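Local coordinates for intracellular protein transport protein USO1 (Saccharomyces cerevisiae S288c, PDB 6LSU) that tethers vesicles in protein transport from the endoplasmic reticulum to the Golgi complex, through a globular head and a coiled-coil tail, of which this chain is the head, at residues A[146-149]-A[150-154]; A[251-254]-A[255-259]; A[417-420]-A[421-425]; A[604-607]-A[608-612]. All blocks are in the same frame, centred on the assembly; numbering follows the deposited sequence.

Contact 1: A[146-149]-A[150-154]; sequences DLIH and LLVEF
Leu150 swings its CG anti to the backbone N (chi1 174°) and beside its own carbonyl carbon, which brings one of its methyls to Leu147, three residues earlier: Leu147 CD2 is 4.1 Å from Leu150 CD2. The two branched ends cross obliquely and share one flank of the helix. On a different flank, one turn apart, Ile148 CG2 and Val152 CG2 approach more loosely, at 4.4 Å. Val152 sets this methyl anti to its carbonyl carbon and beside its N, which also lays CG2 against Ile148 O at 3.2 Å.

Backbone bonds join each residue of 146-149 to the one four places on. Leu151 N to Leu147 O, 2.8 Å, is almost straight, with an N-H...O angle of 174°, and Val152 N meets Ile148 O at 2.9 Å in the plane of that carbonyl. The flanking bonds are more bent: Leu150 N to Asp146 O, 2.7 Å, closes at only 136°. His149 and Glu153 occupy the more polar flank, where His149 NE2 makes a weak hydrogen bond to Ala184 O.

Leu71 of helix 56-73 touches both Leu147 and Leu150, whereas Leu185 of helix 178-187 touches both Ile148 and Val152. Leu151 and Phe154 lean on Thr166 of helix 160-174. Helix 145-154 lies in ARM repeat 2, and its packing against helices 56-73, 160-174 and 178-187 is consistent with the helical stacking of an armadillo solenoid.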
# COMPACT_ATOMS: atom_id res chain seq x y z
N ASP A 146 7.97 -37.35 -15.94
CA ASP A 146 8.03 -37.54 -17.42
C ASP A 146 6.73 -37.04 -18.07
O ASP A 146 6.79 -36.52 -19.20
CB ASP A 146 8.23 -39.02 -17.77
CG ASP A 146 9.45 -39.67 -17.14
OD1 ASP A 146 10.38 -38.92 -16.73
OD2 ASP A 146 9.45 -40.92 -17.04
N LEU A 147 5.59 -37.24 -17.40
CA LEU A 147 4.28 -36.74 -17.88
C LEU A 147 4.33 -35.20 -17.99
O LEU A 147 3.93 -34.69 -19.06
CB LEU A 147 3.20 -37.20 -16.91
CG LEU A 147 2.52 -38.50 -17.30
CD1 LEU A 147 1.42 -38.86 -16.30
CD2 LEU A 147 1.94 -38.38 -18.70
N ILE A 148 4.79 -34.51 -16.94
CA ILE A 148 5.05 -33.04 -17.00
C ILE A 148 5.90 -32.76 -18.24
O ILE A 148 5.50 -31.87 -19.04
CB ILE A 148 5.72 -32.50 -15.72
CG1 ILE A 148 4.87 -32.67 -14.46
CG2 ILE A 148 6.10 -31.05 -15.91
CD1 ILE A 148 3.55 -31.92 -14.52
N HIS A 149 7.02 -33.48 -18.41
CA HIS A 149 7.95 -33.24 -19.55
C HIS A 149 7.20 -33.54 -20.86
O HIS A 149 7.41 -32.82 -21.86
CB HIS A 149 9.28 -33.98 -19.33
CG HIS A 149 10.08 -33.47 -18.17
ND1 HIS A 149 11.42 -33.13 -18.29
CD2 HIS A 149 9.76 -33.25 -16.88
CE1 HIS A 149 11.87 -32.73 -17.11
NE2 HIS A 149 10.88 -32.79 -16.24
N LEU A 150 6.27 -34.50 -20.86
CA LEU A 150 5.48 -34.83 -22.09
C LEU A 150 4.58 -33.63 -22.42
O LEU A 150 4.66 -33.10 -23.57
CB LEU A 150 4.63 -36.09 -21.86
CG LEU A 150 3.67 -36.44 -23.00
CD1 LEU A 150 4.45 -36.85 -24.23
CD2 LEU A 150 2.73 -37.55 -22.61
N LEU A 151 3.78 -33.19 -21.43
CA LEU A 151 2.89 -32.00 -21.55
C LEU A 151 3.71 -30.83 -22.10
O LEU A 151 3.27 -30.13 -23.07
CB LEU A 151 2.31 -31.65 -20.18
CG LEU A 151 1.27 -32.61 -19.65
CD1 LEU A 151 0.83 -32.19 -18.27
CD2 LEU A 151 0.09 -32.73 -20.58
N VAL A 152 4.88 -30.62 -21.53
CA VAL A 152 5.71 -29.49 -22.03
C VAL A 152 6.01 -29.72 -23.52
O VAL A 152 5.88 -28.77 -24.31
CB VAL A 152 6.97 -29.33 -21.19
CG1 VAL A 152 7.91 -28.34 -21.86
CG2 VAL A 152 6.59 -28.93 -19.78
N GLU A 153 6.29 -30.96 -23.92
CA GLU A 153 6.69 -31.28 -25.32
C GLU A 153 5.49 -31.07 -26.24
O GLU A 153 5.75 -30.67 -27.38
CB GLU A 153 7.31 -32.68 -25.42
CG GLU A 153 8.61 -32.70 -26.22
CD GLU A 153 9.77 -31.95 -25.59
OE1 GLU A 153 10.35 -31.05 -26.27
OE2 GLU A 153 10.11 -32.25 -24.42
N PHE A 154 4.25 -31.23 -25.75
CA PHE A 154 2.99 -30.93 -26.48
C PHE A 154 2.91 -29.48 -27.01
O PHE A 154 2.12 -29.21 -27.95
CB PHE A 154 1.76 -31.19 -25.60
CG PHE A 154 1.40 -32.64 -25.42
CD1 PHE A 154 1.88 -33.63 -26.27
CD2 PHE A 154 0.50 -33.02 -24.43
CE1 PHE A 154 1.54 -34.96 -26.09
CE2 PHE A 154 0.13 -34.35 -24.28
CZ PHE A 154 0.66 -35.32 -25.10

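Contact 2: A[251-254]-A[255-259]; sequences LVVN and DCLSL
Val253 and Leu257 form the tight part of this helical stretch. They lie side by side and point the same way, with Val253 CG1 3.5 Å from Leu257 CD1. Leu257 carries its CG beside the backbone N (chi1 -63°), which folds the side chain back along the preceding turn and sets its CG 3.2 Å from Val253 O. Along the same turn, Leu257 N binds Val253 O at 2.8 Å in a nearly straight bond of 173°. The looser part is the flank of Leu251 and Val252, both partly exposed: Val252 CG1 comes no closer than 4.3 Å to Cys256 SG, and Leu251 CB stays 4.4 Å from Asp255 OD1.

These are the opening turns of helix 251-264 in ARM repeat 4, where four successive i to i+4 backbone bonds link each residue of 251-254 to the one a turn on, within the armadillo solenoid of the head. Asp255 N reaches Leu251 O at 2.7 Å, nearly along the axis of the carbonyl.

Polar groups are buried here as well. The Asp255 carboxylate folds back over Leu251 O, both being acceptors, and its charge is met by a salt bridge from OD1 to Arg111. Asn254 OD1 accepts from Gln302 of helix 301-317. Ser258, one turn on from Asn254, is tied to it through the backbone, Ser258 N donating to Asn254 O at 2.7 Å with a more bent N-H...O angle of 148°.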
# COMPACT_ATOMS: atom_id res chain seq x y z
N LEU A 251 -8.53 -7.42 -18.15
CA LEU A 251 -7.85 -8.40 -17.28
C LEU A 251 -6.45 -8.73 -17.81
O LEU A 251 -5.52 -8.84 -16.95
CB LEU A 251 -8.72 -9.64 -17.16
CG LEU A 251 -9.68 -9.64 -16.00
CD1 LEU A 251 -10.30 -11.04 -15.90
CD2 LEU A 251 -8.98 -9.28 -14.71
N VAL A 252 -6.27 -8.84 -19.13
CA VAL A 252 -4.97 -9.27 -19.71
C VAL A 252 -3.87 -8.30 -19.24
O VAL A 252 -2.81 -8.79 -18.82
CB VAL A 252 -5.01 -9.41 -21.24
CG1 VAL A 252 -3.65 -9.78 -21.79
CG2 VAL A 252 -6.01 -10.47 -21.64
N VAL A 253 -4.15 -6.99 -19.24
CA VAL A 253 -3.20 -5.97 -18.70
C VAL A 253 -2.98 -6.17 -17.21
O VAL A 253 -1.85 -6.06 -16.78
CB VAL A 253 -3.67 -4.55 -19.02
CG1 VAL A 253 -2.84 -3.52 -18.31
CG2 VAL A 253 -3.64 -4.34 -20.51
N ASN A 254 -4.04 -6.47 -16.46
CA ASN A 254 -3.95 -6.78 -15.00
C ASN A 254 -3.01 -7.99 -14.83
O ASN A 254 -2.07 -7.93 -13.99
CB ASN A 254 -5.33 -7.09 -14.44
CG ASN A 254 -5.43 -6.84 -12.95
OD1 ASN A 254 -6.51 -6.66 -12.45
ND2 ASN A 254 -4.34 -6.79 -12.26
N ASP A 255 -3.22 -9.04 -15.63
CA ASP A 255 -2.34 -10.25 -15.63
C ASP A 255 -0.91 -9.81 -15.98
O ASP A 255 -0.02 -10.04 -15.18
CB ASP A 255 -2.88 -11.34 -16.55
CG ASP A 255 -4.35 -11.70 -16.33
OD1 ASP A 255 -5.00 -12.07 -17.31
OD2 ASP A 255 -4.87 -11.61 -15.18
N CYS A 256 -0.71 -9.10 -17.09
CA CYS A 256 0.64 -8.65 -17.52
C CYS A 256 1.30 -7.89 -16.38
O CYS A 256 2.43 -8.34 -15.97
CB CYS A 256 0.57 -7.78 -18.76
SG CYS A 256 0.22 -8.74 -20.24
N LEU A 257 0.61 -6.89 -15.82
CA LEU A 257 1.18 -6.10 -14.69
C LEU A 257 1.44 -7.03 -13.49
O LEU A 257 2.49 -6.93 -12.86
CB LEU A 257 0.25 -4.92 -14.35
CG LEU A 257 0.07 -3.90 -15.47
CD1 LEU A 257 -1.21 -3.11 -15.27
CD2 LEU A 257 1.27 -2.98 -15.56
N SER A 258 0.51 -7.92 -13.20
CA SER A 258 0.56 -8.83 -12.03
C SER A 258 1.79 -9.74 -12.18
O SER A 258 2.50 -10.02 -11.18
CB SER A 258 -0.69 -9.63 -11.95
OG SER A 258 -1.15 -9.65 -10.62
N LEU A 259 2.04 -10.19 -13.41
CA LEU A 259 3.21 -11.03 -13.71
C LEU A 259 4.49 -10.18 -13.59
O LEU A 259 5.44 -10.61 -12.88
CB LEU A 259 3.06 -11.69 -15.09
CG LEU A 259 4.30 -12.43 -15.57
CD1 LEU A 259 4.70 -13.49 -14.56
CD2 LEU A 259 4.08 -13.01 -16.96

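Contact 3: A[417-420]-A[421-425]; sequences SVHT and FDTRV
His419 meets the coming helix through its root: His419 CB lies 4.1 Å from Thr423 CG2, and that methyl approaches the imidazole at a slant. Farther round the ring, His419 ND1 is hydrogen-bonded to a water at 3.1 Å. The same water accepts from Thr420 N at 3.2 Å and bonds to Thr423 OG1 at 3.0 Å, so one solvent molecule joins the loop backbone, the imidazole and the first turn.

Thr420, next in line, uses both its oxygens. A first torsion of 66° puts OG1 between the backbone N and the carbonyl carbon, from where it accepts a weak but fairly straight bond from Thr423 N at 3.4 Å. Its carbonyl O takes Arg424 N at 3.2 Å, in the carbonyl plane and at 176°, while Arg424 CG packs 3.6 Å from that O. The Arg424 guanidinium goes on to Met412 O, and the Asp422 carboxylate to Thr688.

The arrangement, within ARM repeat 7, is a threonine N-cap at the start of helix 421-435, with a water bridging Thr420 N and Thr423 OG1 where a capping box would have a direct bond.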
# COMPACT_ATOMS: atom_id res chain seq x y z
N SER A 417 -13.42 17.68 3.24
CA SER A 417 -14.55 17.71 2.27
C SER A 417 -14.12 17.13 0.91
O SER A 417 -14.54 16.01 0.61
CB SER A 417 -15.20 19.09 2.07
OG SER A 417 -15.17 19.90 3.24
N VAL A 418 -13.30 17.85 0.13
CA VAL A 418 -12.95 17.48 -1.28
C VAL A 418 -12.00 16.26 -1.35
O VAL A 418 -12.21 15.40 -2.26
CB VAL A 418 -12.38 18.67 -2.08
CG1 VAL A 418 -11.39 19.50 -1.26
CG2 VAL A 418 -11.76 18.19 -3.40
N HIS A 419 -11.02 16.12 -0.44
CA HIS A 419 -10.07 14.97 -0.42
C HIS A 419 -10.28 14.03 0.77
O HIS A 419 -10.76 14.46 1.82
CB HIS A 419 -8.60 15.43 -0.43
CG HIS A 419 -8.21 16.06 -1.72
ND1 HIS A 419 -8.57 15.52 -2.93
CD2 HIS A 419 -7.50 17.16 -2.00
CE1 HIS A 419 -8.12 16.27 -3.91
NE2 HIS A 419 -7.45 17.28 -3.37
N THR A 420 -9.97 12.76 0.60
CA THR A 420 -10.17 11.75 1.65
C THR A 420 -9.06 11.90 2.72
O THR A 420 -7.97 12.48 2.52
CB THR A 420 -10.21 10.33 1.09
OG1 THR A 420 -8.89 10.10 0.58
CG2 THR A 420 -11.27 10.16 0.03
N PHE A 421 -9.33 11.37 3.87
CA PHE A 421 -8.36 11.38 4.97
C PHE A 421 -7.09 10.71 4.49
O PHE A 421 -6.05 11.29 4.74
CB PHE A 421 -8.96 10.73 6.22
CG PHE A 421 -8.06 10.72 7.43
CD1 PHE A 421 -7.72 11.92 8.06
CD2 PHE A 421 -7.48 9.55 7.86
CE1 PHE A 421 -6.87 11.92 9.16
CE2 PHE A 421 -6.62 9.54 8.95
CZ PHE A 421 -6.36 10.72 9.64
N ASP A 422 -7.20 9.58 3.79
CA ASP A 422 -6.08 8.78 3.24
C ASP A 422 -5.13 9.67 2.40
O ASP A 422 -3.93 9.61 2.67
CB ASP A 422 -6.60 7.56 2.49
CG ASP A 422 -6.98 6.41 3.43
OD1 ASP A 422 -6.86 6.57 4.69
OD2 ASP A 422 -7.37 5.36 2.91
N THR A 423 -5.67 10.48 1.47
CA THR A 423 -4.87 11.45 0.69
C THR A 423 -4.12 12.35 1.66
O THR A 423 -2.89 12.45 1.60
CB THR A 423 -5.74 12.24 -0.30
OG1 THR A 423 -6.15 11.42 -1.39
CG2 THR A 423 -5.06 13.44 -0.92
N ARG A 424 -4.82 12.98 2.59
CA ARG A 424 -4.20 13.87 3.62
C ARG A 424 -3.10 13.15 4.38
O ARG A 424 -2.06 13.76 4.69
CB ARG A 424 -5.28 14.39 4.56
CG ARG A 424 -6.25 15.34 3.85
CD ARG A 424 -7.36 15.82 4.73
NE ARG A 424 -6.80 16.80 5.63
CZ ARG A 424 -7.35 17.21 6.78
NH1 ARG A 424 -8.51 16.73 7.18
NH2 ARG A 424 -6.75 18.15 7.48
N VAL A 425 -3.22 11.88 4.70
CA VAL A 425 -2.08 11.29 5.49
C VAL A 425 -0.96 10.90 4.52
O VAL A 425 0.18 11.14 4.85
CB VAL A 425 -2.51 10.18 6.45
CG1 VAL A 425 -4.00 9.97 6.44
CG2 VAL A 425 -1.74 8.91 6.30
O HOH W 1 -8.75 12.45 -2.39

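Contact 4: A[604-607]-A[608-612]; sequences KSVI and KSLLS
Val606 and Leu610 lie alongside each other and point the same way, Val606 CG1 meeting Leu610 CD1 at 3.9 Å. Val606 holds CG1 anti to its backbone N (chi1 153°), beside its carbonyl carbon and thus on the side of the next turn, where the leucine methyl comes up against it. Ile607 and Leu611 repeat the spacing one residue on with a wider gap: Ile607 CG2 is 4.3 Å from Leu611 CD1. The first pair presses on Phe600 of helix 594-601, the second on Phe653 of helix 647-658 and Leu632 of helix 622-637.

On the polar side Ser605 and Ser609 turn their hydroxyls to a shared water, 3.3 Å from Ser605 OG and, weakly, 3.4 Å from Ser609 OG. Lys608 runs back past the preceding turn, its CG 3.3 Å from Lys604 O, and bends at chi3 toward the surface; Lys604 reaches out to a cation-pi contact with Phe645. Beneath these side chains Ser609 N binds Ser605 O at 3.1 Å and 176°, and Leu610 N binds Val606 O at 2.9 Å. Farther along, Lys608 O takes two donors, Ser612 N and Ser612 OG, the hydroxyl coming from above the carbonyl plane at 2.9 Å.

Helix 604-614 of ARM repeat 10 is therefore amphipathic: branched aliphatic chains fasten it to neighbouring helices by dispersion, while the lysines, with Ser605 and Ser609 loosely bridged by one water, keep its other side compatible with solvent.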
# COMPACT_ATOMS: atom_id res chain seq x y z
N LYS A 604 2.57 32.20 35.08
CA LYS A 604 1.89 31.58 36.25
C LYS A 604 0.40 31.48 35.94
O LYS A 604 -0.20 30.48 36.38
CB LYS A 604 2.14 32.36 37.55
CG LYS A 604 2.87 31.59 38.64
CD LYS A 604 2.50 32.04 40.03
CE LYS A 604 3.52 31.68 41.08
NZ LYS A 604 3.38 32.57 42.26
N SER A 605 -0.15 32.45 35.20
CA SER A 605 -1.61 32.50 34.88
C SER A 605 -2.05 31.20 34.18
O SER A 605 -3.11 30.63 34.51
CB SER A 605 -1.94 33.70 34.05
OG SER A 605 -3.06 33.39 33.24
N VAL A 606 -1.23 30.71 33.23
CA VAL A 606 -1.48 29.46 32.47
C VAL A 606 -1.35 28.29 33.43
O VAL A 606 -2.30 27.47 33.47
CB VAL A 606 -0.56 29.36 31.23
CG1 VAL A 606 -0.30 27.92 30.80
CG2 VAL A 606 -1.15 30.16 30.06
N ILE A 607 -0.29 28.21 34.23
CA ILE A 607 -0.15 27.04 35.15
C ILE A 607 -1.39 26.99 36.05
O ILE A 607 -1.82 25.85 36.34
CB ILE A 607 1.14 27.06 35.98
CG1 ILE A 607 2.38 26.90 35.12
CG2 ILE A 607 1.10 25.96 37.03
CD1 ILE A 607 2.54 28.01 34.09
N LYS A 608 -1.95 28.16 36.44
CA LYS A 608 -3.14 28.25 37.33
C LYS A 608 -4.33 27.63 36.60
O LYS A 608 -4.89 26.65 37.13
CB LYS A 608 -3.38 29.68 37.83
CG LYS A 608 -2.38 30.16 38.88
CD LYS A 608 -2.82 31.36 39.70
CE LYS A 608 -2.51 32.69 39.05
NZ LYS A 608 -3.22 33.80 39.74
N SER A 609 -4.66 28.12 35.40
CA SER A 609 -5.70 27.50 34.50
C SER A 609 -5.52 25.97 34.36
O SER A 609 -6.50 25.20 34.47
CB SER A 609 -5.65 28.12 33.17
OG SER A 609 -6.03 29.49 33.27
N LEU A 610 -4.31 25.51 34.09
CA LEU A 610 -4.12 24.06 33.87
C LEU A 610 -4.41 23.30 35.18
O LEU A 610 -5.18 22.33 35.13
CB LEU A 610 -2.71 23.80 33.32
CG LEU A 610 -2.42 24.45 31.97
CD1 LEU A 610 -1.01 24.17 31.56
CD2 LEU A 610 -3.39 24.01 30.90
N LEU A 611 -3.86 23.76 36.30
CA LEU A 611 -4.15 23.17 37.63
C LEU A 611 -5.66 23.22 37.91
O LEU A 611 -6.25 22.19 38.29
CB LEU A 611 -3.36 23.92 38.68
CG LEU A 611 -2.03 23.27 39.05
CD1 LEU A 611 -1.31 24.15 40.04
CD2 LEU A 611 -2.24 21.88 39.62
N SER A 612 -6.30 24.36 37.70
CA SER A 612 -7.76 24.48 37.90
C SER A 612 -8.44 23.40 37.05
O SER A 612 -9.33 22.66 37.56
CB SER A 612 -8.27 25.86 37.58
OG SER A 612 -7.53 26.87 38.27
O HOH W 2 -4.08 31.15 31.09

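How the contacts relate
Contact 2 is the most buried of the four; contacts 1, 3 and 4 are partly buried, and contact 4 has the largest share of exposed residues. Contacts 1, 2 and 4 each lie within a single helix and rest on aliphatic pairs over i to i+4 bonds, whereas contact 3 joins a loop to a helix start through a threonine cap and water. Water also enters contact 4, at its hydroxyl side, while contact 2 instead buries a carboxylate whose charge is answered by Arg111, outside both its segments. They fall in ARM repeats 2, 4, 7 and 10, strung in series along the head: contacts 1 and 4 have centres about 83 Å apart, on opposite sides of the chain's centre, and none touches another.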